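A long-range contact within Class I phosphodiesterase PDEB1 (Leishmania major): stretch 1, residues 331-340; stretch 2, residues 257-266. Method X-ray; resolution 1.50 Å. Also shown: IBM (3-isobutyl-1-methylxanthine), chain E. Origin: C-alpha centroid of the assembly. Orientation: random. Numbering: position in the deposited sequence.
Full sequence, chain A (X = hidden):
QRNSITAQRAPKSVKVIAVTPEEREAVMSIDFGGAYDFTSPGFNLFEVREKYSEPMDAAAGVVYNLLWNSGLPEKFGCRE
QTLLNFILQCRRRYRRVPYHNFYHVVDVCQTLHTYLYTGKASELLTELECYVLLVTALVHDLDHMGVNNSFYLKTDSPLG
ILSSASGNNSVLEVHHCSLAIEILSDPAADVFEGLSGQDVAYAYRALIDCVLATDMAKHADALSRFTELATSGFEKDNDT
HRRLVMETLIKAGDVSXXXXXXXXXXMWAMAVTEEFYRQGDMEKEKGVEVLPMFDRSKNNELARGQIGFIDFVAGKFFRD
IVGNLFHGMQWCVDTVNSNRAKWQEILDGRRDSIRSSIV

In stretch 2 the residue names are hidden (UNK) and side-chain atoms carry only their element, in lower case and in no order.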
# COMPACT_ATOMS: atom_id res chain seq x y z
N TRP A 331 -0.32 26.18 -27.87
CA TRP A 331 0.80 25.55 -28.56
C TRP A 331 0.73 24.02 -28.48
O TRP A 331 1.21 23.33 -29.37
CB TRP A 331 2.13 26.06 -27.99
CG TRP A 331 2.66 25.30 -26.81
CD1 TRP A 331 3.31 24.09 -26.83
CD2 TRP A 331 2.57 25.68 -25.43
NE1 TRP A 331 3.63 23.71 -25.55
CE2 TRP A 331 3.19 24.66 -24.67
CE3 TRP A 331 2.03 26.79 -24.76
CZ2 TRP A 331 3.28 24.71 -23.28
CZ3 TRP A 331 2.12 26.84 -23.37
CH2 TRP A 331 2.74 25.80 -22.65
N CYS A 332 0.12 23.50 -27.42
CA CYS A 332 -0.01 22.05 -27.26
C CYS A 332 -0.89 21.49 -28.37
O CYS A 332 -0.57 20.47 -28.96
CB CYS A 332 -0.64 21.71 -25.91
SG CYS A 332 0.31 22.24 -24.48
N VAL A 333 -2.00 22.18 -28.63
CA VAL A 333 -2.93 21.76 -29.67
C VAL A 333 -2.30 21.93 -31.05
O VAL A 333 -2.41 21.04 -31.89
CB VAL A 333 -4.24 22.58 -29.61
CG1 VAL A 333 -5.10 22.28 -30.82
CG2 VAL A 333 -5.00 22.26 -28.33
N ASP A 334 -1.64 23.06 -31.27
CA ASP A 334 -1.00 23.31 -32.56
C ASP A 334 0.05 22.26 -32.86
O ASP A 334 0.19 21.82 -34.00
CB ASP A 334 -0.35 24.69 -32.59
CG ASP A 334 -1.36 25.81 -32.40
OD1 ASP A 334 -2.53 25.62 -32.77
OD2 ASP A 334 -0.96 26.88 -31.89
N THR A 335 0.81 21.86 -31.84
CA THR A 335 1.86 20.88 -32.04
C THR A 335 1.34 19.45 -32.22
O THR A 335 1.88 18.69 -33.01
CB THR A 335 2.88 20.91 -30.89
OG1 THR A 335 3.38 22.24 -30.74
CG2 THR A 335 4.05 19.99 -31.20
N VAL A 336 0.30 19.08 -31.48
CA VAL A 336 -0.23 17.73 -31.63
C VAL A 336 -0.82 17.60 -33.04
O VAL A 336 -0.72 16.54 -33.66
CB VAL A 336 -1.30 17.40 -30.56
CG1 VAL A 336 -2.57 18.19 -30.81
CG2 VAL A 336 -1.59 15.90 -30.58
N ASN A 337 -1.41 18.68 -33.54
CA ASN A 337 -1.99 18.65 -34.88
C ASN A 337 -0.91 18.56 -35.95
O ASN A 337 -1.04 17.80 -36.91
CB ASN A 337 -2.85 19.89 -35.14
CG ASN A 337 -4.10 19.93 -34.27
OD1 ASN A 337 -4.71 18.90 -33.99
ND2 ASN A 337 -4.49 21.13 -33.85
N SER A 338 0.17 19.32 -35.78
CA SER A 338 1.26 19.29 -36.74
C SER A 338 1.99 17.95 -36.65
O SER A 338 2.52 17.46 -37.65
CB SER A 338 2.24 20.45 -36.50
OG SER A 338 2.80 20.41 -35.20
N ASN A 339 2.00 17.35 -35.47
CA ASN A 339 2.65 16.05 -35.31
C ASN A 339 1.83 14.97 -36.02
O ASN A 339 2.39 14.10 -36.67
CB ASN A 339 2.82 15.68 -33.83
CG ASN A 339 3.99 16.39 -33.18
OD1 ASN A 339 4.89 16.88 -33.87
ND2 ASN A 339 4.00 16.44 -31.85
N ARG A 340 0.51 15.02 -35.88
CA ARG A 340 -0.33 14.02 -36.54
C ARG A 340 -0.09 14.08 -38.04
O ARG A 340 0.00 13.05 -38.71
CB ARG A 340 -1.82 14.25 -36.27
CG ARG A 340 -2.68 13.11 -36.82
CD ARG A 340 -4.15 13.46 -36.87
NE ARG A 340 -4.96 12.31 -37.28
CZ ARG A 340 -4.90 11.72 -38.47
NH1 ARG A 340 -4.06 12.16 -39.40
NH2 ARG A 340 -5.69 10.69 -38.74
N UNK A 257 3.54 13.66 -24.32
CA UNK A 257 4.54 13.26 -25.30
C UNK A 257 4.16 13.65 -26.73
O UNK A 257 5.00 14.10 -27.50
o UNK A 257 5.59 10.08 -23.74
c UNK A 257 4.77 11.74 -25.26
c UNK A 257 5.50 11.28 -24.00
n UNK A 257 6.03 12.23 -23.23
N UNK A 258 2.89 13.48 -27.08
CA UNK A 258 2.42 13.78 -28.43
C UNK A 258 2.33 15.27 -28.77
O UNK A 258 2.09 15.62 -29.93
c UNK A 258 1.14 11.63 -28.62
c UNK A 258 0.02 13.67 -27.69
c UNK A 258 1.03 13.15 -28.69
N UNK A 259 2.53 16.13 -27.78
CA UNK A 259 2.46 17.57 -28.01
C UNK A 259 3.85 18.22 -28.07
O UNK A 259 3.96 19.43 -28.20
c UNK A 259 1.68 18.27 -26.89
o UNK A 259 2.41 18.17 -25.66
c UNK A 259 0.31 17.62 -26.71
N UNK A 260 4.90 17.41 -27.97
CA UNK A 260 6.26 17.95 -28.00
C UNK A 260 6.79 18.02 -29.44
O UNK A 260 6.23 17.39 -30.33
c UNK A 260 7.20 17.09 -27.16
c UNK A 260 6.81 16.97 -25.69
c UNK A 260 6.16 18.23 -23.60
c UNK A 260 6.56 18.34 -25.06
n UNK A 260 7.31 17.86 -22.73
N UNK A 261 7.85 18.81 -29.67
CA UNK A 261 8.42 18.92 -31.02
C UNK A 261 8.54 17.52 -31.60
O UNK A 261 8.95 16.59 -30.91
c UNK A 261 9.77 19.58 -30.75
c UNK A 261 9.42 20.53 -29.64
c UNK A 261 8.57 19.68 -28.72
N UNK A 262 8.18 17.37 -32.87
CA UNK A 262 8.16 16.05 -33.51
C UNK A 262 9.26 15.05 -33.18
O UNK A 262 8.97 13.93 -32.78
c UNK A 262 8.07 16.18 -35.03
c UNK A 262 7.17 12.38 -36.82
c UNK A 262 7.75 14.87 -35.70
c UNK A 262 6.48 14.31 -35.56
c UNK A 262 6.19 13.07 -36.11
c UNK A 262 8.44 12.93 -36.96
c UNK A 262 8.72 14.18 -36.40
N UNK A 263 10.52 15.44 -33.37
CA UNK A 263 11.61 14.51 -33.09
C UNK A 263 11.64 14.06 -31.64
O UNK A 263 11.96 12.90 -31.35
o UNK A 263 13.30 13.09 -35.53
c UNK A 263 13.10 15.41 -34.97
c UNK A 263 12.76 14.19 -35.81
c UNK A 263 12.95 15.14 -33.48
o UNK A 263 11.96 14.33 -36.77
N UNK A 264 11.31 14.97 -30.73
CA UNK A 264 11.28 14.65 -29.31
C UNK A 264 10.10 13.72 -29.04
O UNK A 264 10.24 12.72 -28.34
o UNK A 264 12.30 16.75 -28.71
c UNK A 264 11.08 15.60 -26.99
c UNK A 264 11.16 15.93 -28.47
N UNK A 265 8.95 14.05 -29.62
CA UNK A 265 7.76 13.23 -29.46
C UNK A 265 8.04 11.82 -29.96
O UNK A 265 7.64 10.83 -29.35
c UNK A 265 6.59 13.84 -30.24
o UNK A 265 5.40 13.09 -30.06
N UNK A 266 8.75 11.74 -31.08
CA UNK A 266 9.10 10.46 -31.69
C UNK A 266 9.98 9.61 -30.77
O UNK A 266 9.79 8.40 -30.66
n UNK A 266 12.73 8.81 -35.47
c UNK A 266 10.16 9.93 -35.34
c UNK A 266 9.80 10.72 -33.03
c UNK A 266 11.78 8.32 -36.25
n UNK A 266 10.56 8.83 -36.21
n UNK A 266 12.05 7.32 -37.08
c UNK A 266 10.03 9.50 -33.88
N9 IBM E . -0.71 4.89 -24.49
C8 IBM E . -0.89 4.29 -25.72
N7 IBM E . -0.13 4.78 -26.66
C5 IBM E . 0.60 5.77 -26.01
C4 IBM E . 0.26 5.85 -24.68
N3 IBM E . 0.76 6.68 -23.75
C2 IBM E . 1.72 7.54 -24.21
N1 IBM E . 2.13 7.53 -25.55
C6 IBM E . 1.58 6.65 -26.44
O6 IBM E . 1.95 6.64 -27.61
O2 IBM E . 2.23 8.34 -23.43
C10 IBM E . 3.16 8.47 -25.99
C11 IBM E . 0.32 6.67 -22.36
C12 IBM E . 0.72 5.34 -21.72
C13 IBM E . 2.10 5.43 -21.09
C14 IBM E . -0.32 4.89 -20.70

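Position 257 carries two carbons in a row, the second bearing one oxygen and one nitrogen: a carboxamide on a single methylene, hence Asn257. Its CA-to-CB bond points away from stretch 1, and its OD1 lies 3.7 Å from C10 of the bound xanthine.

At position 258 one carbon carries two more, the branched apolar pattern of valine. Val258 is buried, and its CG2 packs 4.0 Å from Val336 CG2, a pairing that suits a compact hydrocarbon. Its backbone O also lies 3.6 Å from Val336 CA, a CA-H...O contact.

Position 259 has a carbon bearing one oxygen and one carbon, which identifies Thr259. The methyl CG2 sits 3.7 Å from Cys332 O and 4.2 Å from Val336 CB, while the hydroxyl is hydrogen-bonded to a residue just outside the stretch. A threonine can thus pack against the helix and still satisfy its polar group in a buried place.

Four carbons in a row ending in nitrogen mark position 260 as Lys260. The CA-to-CB bond points away, and the terminal amine is hydrogen-bonded elsewhere in the structure; what this residue offers stretch 1 is its carbonyl.

At position 261 three carbons close a ring onto the backbone N, so this is Pro261. With no amide proton to donate, it fits the N-cap position, right before a helix, and its O accepts the backbone bond from N of position 265.

Position 262 shows one carbon and a six-carbon ring without a heteroatom: Phe262. Asn339 OD1 lies 3.5 Å from its CB and sits at the ring edge, near the ring plane.

Position 263 has three carbons, the third carrying two oxygens. Glu263 points away and is exposed, as suits a carboxylate.

Position 264, again a carbon bearing one oxygen and one carbon, is Thr264, out of reach of stretch 1.

A single carbon and one oxygen at position 265 give Ser265. Its small side chain fits a buried site, with CB 4.0 Å from Asn339 ND2 and OG donating to Asn257 O at 2.8 Å.

Position 266 has three carbons, a nitrogen, then a carbon with two more nitrogens, the guanidinium of Arg266; it extends out of reach and touches a crystal neighbour.

The contact turns on Asn339, whose ND2 donates to Val258 O at 2.8 Å and to Lys260 O at 2.9 Å, both nearly straight. One amide thereby holds two carbonyls of the turn, while Val336 and Thr335 pack alongside, Thr335 CG2 reaching Thr259 O at 3.1 Å.

Stretch 2, residues 257-266: NVTKPFETSR
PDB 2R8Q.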